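Local coordinates for protein EH1AB1 (PDB 6I8F) that probably hydrolyses carboxylic esters, as a metagenomic enzyme of the alpha/beta-hydrolase fold with a likely serine nucleophile, at residues Gly74-Ile79 with Asp132-Pro137; Gly103-Gly108 with Ala143-Gly148; Ala150-Ile155 with Gln186-Ala191; Met180-Cys185 with Leu248-Ala253. All coordinates share one frame; numbering follows the deposited sequence.

Contact 1: Gly74-Ile79 with Asp132-Pro137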
loop_
_atom_site.group_PDB
_atom_site.type_symbol
_atom_site.label_atom_id
_atom_site.label_comp_id
_atom_site.label_asym_id
_atom_site.label_seq_id
_atom_site.Cartn_x
_atom_site.Cartn_y
_atom_site.Cartn_z
ATOM N N GLY A 74 -26.030 13.257 -18.231
ATOM C CA GLY A 74 -25.864 13.507 -16.811
ATOM C C GLY A 74 -27.079 14.241 -16.257
ATOM O O GLY A 74 -28.053 14.435 -16.981
ATOM N N PRO A 75 -27.044 14.704 -14.985
ATOM C CA PRO A 75 -28.182 15.406 -14.387
ATOM C C PRO A 75 -28.601 16.673 -15.154
ATOM O O PRO A 75 -29.779 16.941 -15.275
ATOM C CB PRO A 75 -27.700 15.801 -12.980
ATOM C CG PRO A 75 -26.525 14.887 -12.701
ATOM C CD PRO A 75 -25.915 14.579 -14.052
ATOM N N ALA A 76 -27.629 17.441 -15.648
ATOM C CA ALA A 76 -27.917 18.735 -16.237
ATOM C C ALA A 76 -27.127 18.978 -17.530
ATOM O O ALA A 76 -27.093 20.107 -18.009
ATOM C CB ALA A 76 -27.617 19.801 -15.214
ATOM N N SER A 77 -26.505 17.936 -18.093
ATOM C CA SER A 77 -25.664 18.074 -19.282
ATOM C C SER A 77 -25.198 16.694 -19.745
ATOM O O SER A 77 -25.450 15.681 -19.099
ATOM C CB SER A 77 -24.466 18.976 -19.042
ATOM O OG SER A 77 -23.439 18.298 -18.326
ATOM N N GLU A 78 -24.505 16.684 -20.880
ATOM C CA GLU A 78 -23.752 15.527 -21.301
ATOM C C GLU A 78 -22.547 15.389 -20.360
ATOM O O GLU A 78 -21.966 16.387 -19.926
ATOM C CB GLU A 78 -23.321 15.671 -22.762
ATOM C CG GLU A 78 -22.899 14.359 -23.385
ATOM C CD GLU A 78 -22.064 14.485 -24.645
ATOM O OE1 GLU A 78 -21.644 15.612 -24.972
ATOM O OE2 GLU A 78 -21.833 13.448 -25.291
ATOM N N ILE A 79 -22.224 14.148 -20.000
ATOM C CA ILE A 79 -20.953 13.836 -19.366
ATOM C C ILE A 79 -20.174 12.942 -20.324
ATOM O O ILE A 79 -20.663 11.905 -20.733
ATOM C CB ILE A 79 -21.145 13.169 -17.996
ATOM C CG1 ILE A 79 -21.938 14.068 -17.042
ATOM C CG2 ILE A 79 -19.793 12.771 -17.409
ATOM C CD1 ILE A 79 -22.509 13.323 -15.858
ATOM N N ASP A 132 -15.289 13.468 -17.560
ATOM C CA ASP A 132 -15.272 14.885 -17.862
ATOM C C ASP A 132 -16.497 15.527 -17.192
ATOM O O ASP A 132 -17.551 15.661 -17.791
ATOM C CB ASP A 132 -15.253 15.095 -19.377
ATOM C CG ASP A 132 -14.649 16.411 -19.827
ATOM O OD1 ASP A 132 -14.218 17.214 -18.959
ATOM O OD2 ASP A 132 -14.604 16.621 -21.053
ATOM N N TYR A 133 -16.347 15.860 -15.911
ATOM C CA TYR A 133 -17.414 16.450 -15.122
ATOM C C TYR A 133 -17.417 17.977 -15.321
ATOM O O TYR A 133 -16.372 18.585 -15.623
ATOM C CB TYR A 133 -17.235 16.050 -13.660
ATOM C CG TYR A 133 -15.901 16.410 -13.055
ATOM C CD1 TYR A 133 -14.862 15.491 -12.998
ATOM C CD2 TYR A 133 -15.689 17.661 -12.509
ATOM C CE1 TYR A 133 -13.644 15.809 -12.429
ATOM C CE2 TYR A 133 -14.476 17.998 -11.938
ATOM C CZ TYR A 133 -13.450 17.070 -11.892
ATOM O OH TYR A 133 -12.256 17.411 -11.325
ATOM N N ARG A 134 -18.594 18.591 -15.157
ATOM C CA ARG A 134 -18.748 20.061 -15.230
ATOM C C ARG A 134 -17.844 20.737 -14.203
ATOM O O ARG A 134 -17.682 20.219 -13.100
ATOM C CB ARG A 134 -20.185 20.498 -14.934
ATOM C CG ARG A 134 -21.135 20.233 -16.087
ATOM C CD ARG A 134 -22.567 20.566 -15.741
ATOM N NE ARG A 134 -23.071 19.691 -14.700
ATOM C CZ ARG A 134 -24.058 20.001 -13.875
ATOM N NH1 ARG A 134 -24.649 21.185 -13.968
ATOM N NH2 ARG A 134 -24.440 19.127 -12.961
ATOM N N LEU A 135 -17.306 21.902 -14.586
ATOM C CA LEU A 135 -16.353 22.665 -13.789
ATOM C C LEU A 135 -16.932 24.041 -13.420
ATOM O O LEU A 135 -17.785 24.602 -14.130
ATOM C CB LEU A 135 -15.059 22.808 -14.596
ATOM C CG LEU A 135 -14.360 21.506 -15.002
ATOM C CD1 LEU A 135 -13.282 21.771 -16.043
ATOM C CD2 LEU A 135 -13.759 20.812 -13.794
ATOM N N ALA A 136 -16.450 24.565 -12.287
ATOM C CA ALA A 136 -16.634 25.959 -11.850
ATOM C C ALA A 136 -15.614 26.838 -12.573
ATOM O O ALA A 136 -14.563 26.337 -12.965
ATOM C CB ALA A 136 -16.449 26.040 -10.353
ATOM N N PRO A 137 -15.896 28.143 -12.736
ATOM C CA PRO A 137 -17.026 28.844 -12.137
ATOM C C PRO A 137 -18.379 28.645 -12.834
ATOM O O PRO A 137 -19.405 28.971 -12.254
ATOM C CB PRO A 137 -16.640 30.336 -12.191
ATOM C CG PRO A 137 -15.652 30.420 -13.323
ATOM C CD PRO A 137 -14.923 29.091 -13.292
#
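The methyl group of A76 lies over one face of the R134 guanidinium group, with A76 CB 3.5 Å from R134 NH1 and slightly farther from CZ. S77 meets the aliphatic part of the same side chain: S77 OG comes to 3.5 Å from R134 CD. That hydroxyl also donates to the carbonyl O of its neighbour E78 (S77 OG to E78 O 2.9 Å), from well above the carbonyl plane (49°). R134 reaches this place by setting CG beside its backbone N (chi1 -75°) and then bending at chi3, which carries the guanidinium group back toward the turn. G74-S77 is the connection of a beta hairpin between strands 66-73 and 78-85, closed by G74 N to S77 O at 2.6 Å. Beyond it, I79 CG2 packs on the backbone, 3.7 Å from D132 O, near the end of strand 127-132. R134 NE forms a salt bridge with D147 of helix 143-157, and NH1 also binds a glycerol molecule. A methionine replacing R134 would probably leave the D147 carboxylate without its charged mate and A76 without the flat group beneath its methyl. D132, in turn, pairs through OD2 with R80.

Contact 2: Gly103-Gly108 with Ala143-Gly148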
loop_
_atom_site.group_PDB
_atom_site.type_symbol
_atom_site.label_atom_id
_atom_site.label_comp_id
_atom_site.label_asym_id
_atom_site.label_seq_id
_atom_site.Cartn_x
_atom_site.Cartn_y
_atom_site.Cartn_z
ATOM N N GLY A 103 -7.794 19.366 -10.323
ATOM C CA GLY A 103 -7.817 20.730 -10.851
ATOM C C GLY A 103 -8.733 21.665 -10.069
ATOM O O GLY A 103 -9.265 22.639 -10.624
ATOM N N GLY A 104 -8.964 21.361 -8.791
ATOM C CA GLY A 104 -9.682 22.252 -7.892
ATOM C C GLY A 104 -11.141 22.474 -8.278
ATOM O O GLY A 104 -11.743 23.454 -7.814
ATOM N N PHE A 105 -11.704 21.566 -9.093
ATOM C CA PHE A 105 -13.060 21.653 -9.642
ATOM C C PHE A 105 -13.201 22.837 -10.627
ATOM O O PHE A 105 -14.322 23.244 -10.968
ATOM C CB PHE A 105 -14.095 21.730 -8.511
ATOM C CG PHE A 105 -14.090 20.590 -7.511
ATOM C CD1 PHE A 105 -14.605 19.350 -7.843
ATOM C CD2 PHE A 105 -13.622 20.777 -6.218
ATOM C CE1 PHE A 105 -14.619 18.314 -6.916
ATOM C CE2 PHE A 105 -13.614 19.731 -5.301
ATOM C CZ PHE A 105 -14.131 18.503 -5.647
ATOM N N VAL A 106 -12.075 23.365 -11.123
ATOM C CA VAL A 106 -12.074 24.552 -12.010
ATOM C C VAL A 106 -11.309 24.263 -13.309
ATOM O O VAL A 106 -11.682 24.790 -14.356
ATOM C CB VAL A 106 -11.507 25.798 -11.300
ATOM C CG1 VAL A 106 -11.374 26.990 -12.243
ATOM C CG2 VAL A 106 -12.344 26.178 -10.089
ATOM N N ILE A 107 -10.236 23.463 -13.235
ATOM C CA ILE A 107 -9.411 23.124 -14.403
ATOM C C ILE A 107 -9.213 21.602 -14.454
ATOM O O ILE A 107 -9.775 20.864 -13.645
ATOM C CB ILE A 107 -8.070 23.879 -14.350
ATOM C CG1 ILE A 107 -7.170 23.366 -13.220
ATOM C CG2 ILE A 107 -8.306 25.382 -14.258
ATOM C CD1 ILE A 107 -5.871 24.104 -13.094
ATOM N N GLY A 108 -8.390 21.151 -15.403
ATOM C CA GLY A 108 -8.220 19.731 -15.684
ATOM C C GLY A 108 -9.351 19.200 -16.544
ATOM O O GLY A 108 -10.472 19.723 -16.543
ATOM N N ALA A 143 -22.435 21.124 -8.520
ATOM C CA ALA A 143 -22.552 20.561 -9.890
ATOM C C ALA A 143 -21.466 19.518 -10.162
ATOM O O ALA A 143 -21.750 18.444 -10.685
ATOM C CB ALA A 143 -22.500 21.671 -10.915
ATOM N N PRO A 144 -20.176 19.782 -9.885
ATOM C CA PRO A 144 -19.141 18.798 -10.219
ATOM C C PRO A 144 -19.306 17.458 -9.473
ATOM O O PRO A 144 -19.159 16.386 -10.066
ATOM C CB PRO A 144 -17.839 19.536 -9.871
ATOM C CG PRO A 144 -18.229 21.007 -9.936
ATOM C CD PRO A 144 -19.624 21.035 -9.355
ATOM N N ILE A 145 -19.635 17.537 -8.185
ATOM C CA ILE A 145 -19.899 16.380 -7.333
ATOM C C ILE A 145 -21.115 15.624 -7.879
ATOM O O ILE A 145 -21.101 14.399 -7.918
ATOM C CB ILE A 145 -20.090 16.820 -5.861
ATOM C CG1 ILE A 145 -18.791 17.351 -5.250
ATOM C CG2 ILE A 145 -20.711 15.717 -5.000
ATOM C CD1 ILE A 145 -17.632 16.401 -5.295
ATOM N N ASP A 146 -22.159 16.370 -8.265
ATOM C CA ASP A 146 -23.372 15.792 -8.839
ATOM C C ASP A 146 -23.015 14.935 -10.060
ATOM O O ASP A 146 -23.507 13.817 -10.187
ATOM C CB ASP A 146 -24.407 16.858 -9.214
ATOM C CG ASP A 146 -25.149 17.461 -8.024
ATOM O OD1 ASP A 146 -25.043 16.920 -6.912
ATOM O OD2 ASP A 146 -25.824 18.468 -8.221
ATOM N N ASP A 147 -22.165 15.468 -10.945
ATOM C CA ASP A 147 -21.725 14.752 -12.148
ATOM C C ASP A 147 -20.917 13.511 -11.761
ATOM O O ASP A 147 -21.079 12.462 -12.364
ATOM C CB ASP A 147 -20.902 15.655 -13.071
ATOM C CG ASP A 147 -21.742 16.657 -13.841
ATOM O OD1 ASP A 147 -21.156 17.446 -14.596
ATOM O OD2 ASP A 147 -22.982 16.647 -13.669
ATOM N N GLY A 148 -20.035 13.648 -10.766
ATOM C CA GLY A 148 -19.189 12.529 -10.325
ATOM C C GLY A 148 -20.038 11.357 -9.854
ATOM O O GLY A 148 -19.830 10.204 -10.236
#
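G103 O is gripped by two backbone amides, those of V106 and I107, each at an N to O distance of 2.9 Å; the two hydrogen bonds close a tight turn that contains F105 and from which its ring projects to helix 143-157. F105 CD1 touches P144 CB at 3.8 Å, while the next atom round the ring, F105 CE1, lies 3.9 Å from I145 CD1. Both partners approach the ring obliquely. The ring is directed to the helix with CG beside the backbone N (chi1 -58°), and I145 bends at chi2 (-57°), which brings CD1 round to the ring although its CB does not face the loop. The loop carries the HGGG sequence of hormone-sensitive-lipase-like esterases, in which it shapes the oxyanion hole, and probably does so here. G103, G104 and F105 all have positive phi; at G103 a CB would run into I107 O. F105 is the one non-glycine of the three, and its ring is also stacked with Y236 of helix 230-236, which touches P144 and I145 as well. G108 N, at the far end of the loop, donates to D51 OD1, and V106 O accepts from R47 NE, both on helix 43-55.

Contact 3: Ala150-Ile155 with Gln186-Ala191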
loop_
_atom_site.group_PDB
_atom_site.type_symbol
_atom_site.label_atom_id
_atom_site.label_comp_id
_atom_site.label_asym_id
_atom_site.label_seq_id
_atom_site.Cartn_x
_atom_site.Cartn_y
_atom_site.Cartn_z
ATOM N N ALA A 150 -23.285 10.959 -10.594
ATOM C CA ALA A 150 -24.125 10.444 -11.700
ATOM C C ALA A 150 -23.302 9.504 -12.598
ATOM O O ALA A 150 -23.814 8.497 -13.072
ATOM C CB ALA A 150 -24.746 11.567 -12.501
ATOM N N ALA A 151 -22.026 9.835 -12.820
ATOM C CA ALA A 151 -21.139 8.998 -13.653
ATOM C C ALA A 151 -21.004 7.589 -13.054
ATOM O O ALA A 151 -21.115 6.578 -13.770
ATOM C CB ALA A 151 -19.793 9.660 -13.798
ATOM N N PHE A 152 -20.764 7.517 -11.741
ATOM C CA PHE A 152 -20.599 6.229 -11.071
ATOM C C PHE A 152 -21.903 5.420 -11.118
ATOM O O PHE A 152 -21.895 4.229 -11.454
ATOM C CB PHE A 152 -20.133 6.375 -9.622
ATOM C CG PHE A 152 -20.188 5.055 -8.902
ATOM C CD1 PHE A 152 -19.266 4.064 -9.191
ATOM C CD2 PHE A 152 -21.229 4.759 -8.040
ATOM C CE1 PHE A 152 -19.364 2.812 -8.600
ATOM C CE2 PHE A 152 -21.321 3.510 -7.441
ATOM C CZ PHE A 152 -20.383 2.542 -7.717
ATOM N N ARG A 153 -23.024 6.057 -10.762
ATOM C CA ARG A 153 -24.333 5.363 -10.767
ATOM C C ARG A 153 -24.623 4.844 -12.188
ATOM O O ARG A 153 -25.053 3.725 -12.362
ATOM C CB ARG A 153 -25.451 6.291 -10.277
ATOM C CG ARG A 153 -25.423 6.623 -8.792
ATOM C CD ARG A 153 -26.642 7.430 -8.369
ATOM N NE ARG A 153 -26.727 7.620 -6.922
ATOM C CZ ARG A 153 -27.242 8.694 -6.307
ATOM N NH1 ARG A 153 -27.610 9.758 -7.008
ATOM N NH2 ARG A 153 -27.375 8.703 -4.989
ATOM N N HIS A 154 -24.357 5.666 -13.207
ATOM C CA HIS A 154 -24.665 5.308 -14.599
ATOM C C HIS A 154 -23.817 4.113 -15.070
ATOM O O HIS A 154 -24.324 3.179 -15.703
ATOM C CB HIS A 154 -24.469 6.515 -15.516
ATOM C CG HIS A 154 -24.765 6.212 -16.946
ATOM N ND1 HIS A 154 -26.058 6.191 -17.443
ATOM C CD2 HIS A 154 -23.953 5.874 -17.971
ATOM C CE1 HIS A 154 -26.025 5.880 -18.724
ATOM N NE2 HIS A 154 -24.742 5.683 -19.075
ATOM N N ILE A 155 -22.511 4.156 -14.795
ATOM C CA ILE A 155 -21.611 3.043 -15.176
ATOM C C ILE A 155 -21.947 1.788 -14.353
ATOM O O ILE A 155 -21.997 0.688 -14.912
ATOM C CB ILE A 155 -20.142 3.473 -15.066
ATOM C CG1 ILE A 155 -19.847 4.546 -16.121
ATOM C CG2 ILE A 155 -19.221 2.265 -15.178
ATOM C CD1 ILE A 155 -18.672 5.442 -15.813
ATOM N N GLN A 186 -19.363 7.879 0.002
ATOM C CA GLN A 186 -20.218 8.290 1.134
ATOM C C GLN A 186 -21.658 8.523 0.656
ATOM O O GLN A 186 -22.597 8.122 1.349
ATOM C CB GLN A 186 -19.678 9.538 1.830
ATOM C CG GLN A 186 -18.472 9.263 2.702
ATOM C CD GLN A 186 -18.168 10.446 3.581
ATOM O OE1 GLN A 186 -19.048 11.259 3.866
ATOM N NE2 GLN A 186 -16.916 10.551 4.003
ATOM N N ALA A 187 -21.806 9.107 -0.538
ATOM C CA ALA A 187 -23.126 9.410 -1.132
ATOM C C ALA A 187 -23.920 8.126 -1.375
ATOM O O ALA A 187 -25.073 8.012 -0.947
ATOM C CB ALA A 187 -22.964 10.183 -2.407
ATOM N N CYS A 188 -23.290 7.147 -2.029
ATOM C CA CYS A 188 -23.931 5.851 -2.256
ATOM C C CYS A 188 -24.295 5.183 -0.926
ATOM O O CYS A 188 -25.396 4.645 -0.764
ATOM C CB CYS A 188 -23.045 4.918 -3.065
ATOM S SG CYS A 188 -22.809 5.531 -4.747
ATOM N N ARG A 189 -23.369 5.216 0.030
ATOM C CA ARG A 189 -23.625 4.569 1.289
ATOM C C ARG A 189 -24.816 5.251 1.983
ATOM O O ARG A 189 -25.734 4.573 2.435
ATOM C CB ARG A 189 -22.400 4.600 2.204
ATOM C CG ARG A 189 -22.636 3.818 3.483
ATOM C CD ARG A 189 -21.808 4.282 4.645
ATOM N NE ARG A 189 -21.929 5.693 4.976
ATOM C CZ ARG A 189 -21.091 6.290 5.800
ATOM N NH1 ARG A 189 -20.154 5.562 6.379
ATOM N NH2 ARG A 189 -21.164 7.587 6.030
ATOM N N ASP A 190 -24.801 6.586 2.054
ATOM C CA ASP A 190 -25.839 7.331 2.777
ATOM C C ASP A 190 -27.205 7.182 2.088
ATOM O O ASP A 190 -28.232 7.275 2.746
ATOM C CB ASP A 190 -25.448 8.796 2.957
ATOM C CG ASP A 190 -24.229 8.965 3.848
ATOM O OD1 ASP A 190 -23.794 7.955 4.415
ATOM O OD2 ASP A 190 -23.717 10.101 3.953
ATOM N N ALA A 191 -27.216 6.929 0.778
ATOM C CA ALA A 191 -28.458 6.764 0.014
ATOM C C ALA A 191 -28.953 5.308 0.044
ATOM O O ALA A 191 -29.994 5.009 -0.532
ATOM C CB ALA A 191 -28.230 7.226 -1.398
#
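A cysteine sulfur-aromatic contact joins two neighbouring helices that cover the central sheet: C188 of helix 176-190 sets its thiol against the F152 ring of helix 143-157. C188 SG lies 3.7 Å from both F152 CD2 and F152 CE2, so it meets one bond of the ring and not the ring centre. The position is oblique: the sulfur is 4.7 Å from the centroid of the F152 ring and 67° off its normal. F152 reaches across by extending CG away from its backbone N (chi1 171°), and the thiol of C188 stands beside its own backbone N (chi1 -66°). A second, looser touch lies nearer the solvent, where A191 CB comes to 4.0 Å from R153 NH2, at the edge of the guanidinium group and near its plane. The R153 chain is extended from CG to NE, and NE forms a salt bridge with E193, which follows shortly after A191 in the chain. Between C188 and A191, R189 grips D190 side-on, NE and NH2 both reaching the single oxygen OD1, and the acceptor lies in the guanidinium plane. Below the helices, F152 also touches I98 and Y100 of strand 94-100 and L169 and V171 of strand 169-174. A pair of helices packed side by side on one face of a largely parallel sheet is the layering of the alpha/beta-hydrolase fold.

Contact 4: Met180-Cys185 with Leu248-Ala253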
loop_
_atom_site.group_PDB
_atom_site.type_symbol
_atom_site.label_atom_id
_atom_site.label_comp_id
_atom_site.label_asym_id
_atom_site.label_seq_id
_atom_site.Cartn_x
_atom_site.Cartn_y
_atom_site.Cartn_z
ATOM N N MET A 180 -13.764 13.979 -4.747
ATOM C CA MET A 180 -14.931 13.493 -5.497
ATOM C C MET A 180 -15.120 11.996 -5.246
ATOM O O MET A 180 -16.222 11.552 -4.957
ATOM C CB MET A 180 -14.776 13.723 -7.003
ATOM C CG MET A 180 -16.095 13.613 -7.756
ATOM S SD MET A 180 -16.028 14.281 -9.438
ATOM C CE MET A 180 -15.846 16.034 -9.132
ATOM N N ALA A 181 -14.032 11.225 -5.386
ATOM C CA ALA A 181 -14.084 9.784 -5.197
ATOM C C ALA A 181 -14.555 9.470 -3.774
ATOM O O ALA A 181 -15.423 8.639 -3.589
ATOM C CB ALA A 181 -12.741 9.153 -5.496
ATOM N N ALA A 182 -13.984 10.144 -2.773
ATOM C CA ALA A 182 -14.365 9.873 -1.386
ATOM C C ALA A 182 -15.861 10.146 -1.191
ATOM O O ALA A 182 -16.582 9.375 -0.532
ATOM C CB ALA A 182 -13.534 10.702 -0.440
ATOM N N VAL A 183 -16.316 11.264 -1.756
ATOM C CA VAL A 183 -17.687 11.734 -1.579
ATOM C C VAL A 183 -18.652 10.787 -2.292
ATOM O O VAL A 183 -19.704 10.497 -1.745
ATOM C CB VAL A 183 -17.840 13.193 -2.039
ATOM C CG1 VAL A 183 -19.302 13.601 -2.196
ATOM C CG2 VAL A 183 -17.125 14.133 -1.087
ATOM N N VAL A 184 -18.291 10.304 -3.493
ATOM C CA VAL A 184 -19.137 9.343 -4.215
ATOM C C VAL A 184 -19.425 8.130 -3.322
ATOM O O VAL A 184 -20.560 7.666 -3.255
ATOM C CB VAL A 184 -18.532 8.902 -5.566
ATOM C CG1 VAL A 184 -19.275 7.710 -6.157
ATOM C CG2 VAL A 184 -18.501 10.049 -6.566
ATOM N N CYS A 185 -18.392 7.610 -2.652
ATOM C CA CYS A 185 -18.553 6.428 -1.783
ATOM C C CYS A 185 -19.531 6.719 -0.639
ATOM O O CYS A 185 -20.417 5.895 -0.362
ATOM C CB CYS A 185 -17.225 5.973 -1.202
ATOM S SG CYS A 185 -16.072 5.377 -2.468
ATOM N N LEU A 248 -18.130 18.816 0.825
ATOM C CA LEU A 248 -16.907 19.632 0.871
ATOM C C LEU A 248 -15.893 19.069 1.873
ATOM O O LEU A 248 -14.716 19.402 1.809
ATOM C CB LEU A 248 -17.267 21.060 1.294
ATOM C CG LEU A 248 -18.060 21.908 0.304
ATOM C CD1 LEU A 248 -18.484 23.212 0.968
ATOM C CD2 LEU A 248 -17.249 22.203 -0.944
ATOM N N SER A 249 -16.386 18.335 2.874
ATOM C CA SER A 249 -15.613 17.969 4.053
ATOM C C SER A 249 -15.915 16.526 4.442
ATOM O O SER A 249 -16.434 16.268 5.530
ATOM C CB SER A 249 -15.898 18.934 5.181
ATOM O OG SER A 249 -15.402 20.226 4.862
ATOM N N PRO A 250 -15.614 15.538 3.564
ATOM C CA PRO A 250 -15.961 14.146 3.848
ATOM C C PRO A 250 -15.269 13.574 5.097
ATOM O O PRO A 250 -15.778 12.607 5.684
ATOM C CB PRO A 250 -15.553 13.396 2.565
ATOM C CG PRO A 250 -14.525 14.298 1.895
ATOM C CD PRO A 250 -14.960 15.706 2.253
ATOM N N LEU A 251 -14.146 14.171 5.514
ATOM C CA LEU A 251 -13.468 13.787 6.751
ATOM C C LEU A 251 -14.410 13.876 7.966
ATOM O O LEU A 251 -14.196 13.167 8.957
ATOM C CB LEU A 251 -12.237 14.669 6.972
ATOM C CG LEU A 251 -11.378 14.326 8.193
ATOM C CD1 LEU A 251 -10.863 12.893 8.122
ATOM C CD2 LEU A 251 -10.224 15.296 8.328
ATOM N N LEU A 252 -15.444 14.727 7.899
ATOM C CA LEU A 252 -16.278 15.007 9.067
ATOM C C LEU A 252 -17.442 14.020 9.178
ATOM O O LEU A 252 -18.246 14.166 10.065
ATOM C CB LEU A 252 -16.813 16.444 8.983
ATOM C CG LEU A 252 -15.755 17.535 8.825
ATOM C CD1 LEU A 252 -16.408 18.907 8.734
ATOM C CD2 LEU A 252 -14.759 17.512 9.975
ATOM N N ALA A 253 -17.543 13.020 8.298
ATOM C CA ALA A 253 -18.592 12.007 8.463
ATOM C C ALA A 253 -18.542 11.425 9.884
ATOM O O ALA A 253 -17.472 11.249 10.483
ATOM C CB ALA A 253 -18.466 10.921 7.428
#
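Along helix 176-190, A182 is the first residue of 180-185 to meet the opposing segment: its CB points to the proline ring of P250 and comes to 4.4 Å from P250 CG, a light touch. V183 follows and makes the closer contact. Its CG2 sits 4.0 Å from P250 CG and at practically the same distance from P250 CB, so one methyl rests against one bond of the ring, and the two side chains cross at about a right angle. The chi1 of V183 (166°) divides the work between its branches: CG2, beside the backbone N, goes to P250, whereas CG1, anti to that N, packs on I145 of helix 143-157. The helix carrying these residues begins within what looks like the GxSxG nucleophile elbow of an alpha/beta hydrolase (G173, S175, G177), just after S175; P250 meets it about two turns farther on. V184, next in sequence, turns to other neighbours, I149 and F152, while its amide makes the helical bond to M180 O at 2.8 Å. On the opposing side, P250 starts a short 3-10 turn, with L252 N to S249 O at 3.0 Å and A253 N to P250 O at 3.2 Å. Y279 of helix 273-285 touches both A182 and P250, covering the junction from a third element. S249 OG is tied to L243 O and S208 N, which fixes the loop just ahead of the proline, and P250 O accepts from Q186 NE2, one turn along the helix from A182.

Contact 1 opens first, at the hairpin 74-79, and the glycine-rich loop 103-108 starts contact 2 before 132-137 closes contact 1; the two therefore cross, and a probable backbone hydrogen bond between A136 and F105 joins them. Contact 2 closes on 143-148, and 150-155 of the same helix then opens contact 3. Helix 176-190 supplies 180-185 to contact 4 and 186-191 to contact 3, so contact 3 closes first and contact 4, ending at 248-253, crosses it. Together they connect the edge hairpin, helices 143-157 and 176-190, and the loop before strand 262-267. M180 sits centrally, its CE touching Y133, F105 and P144.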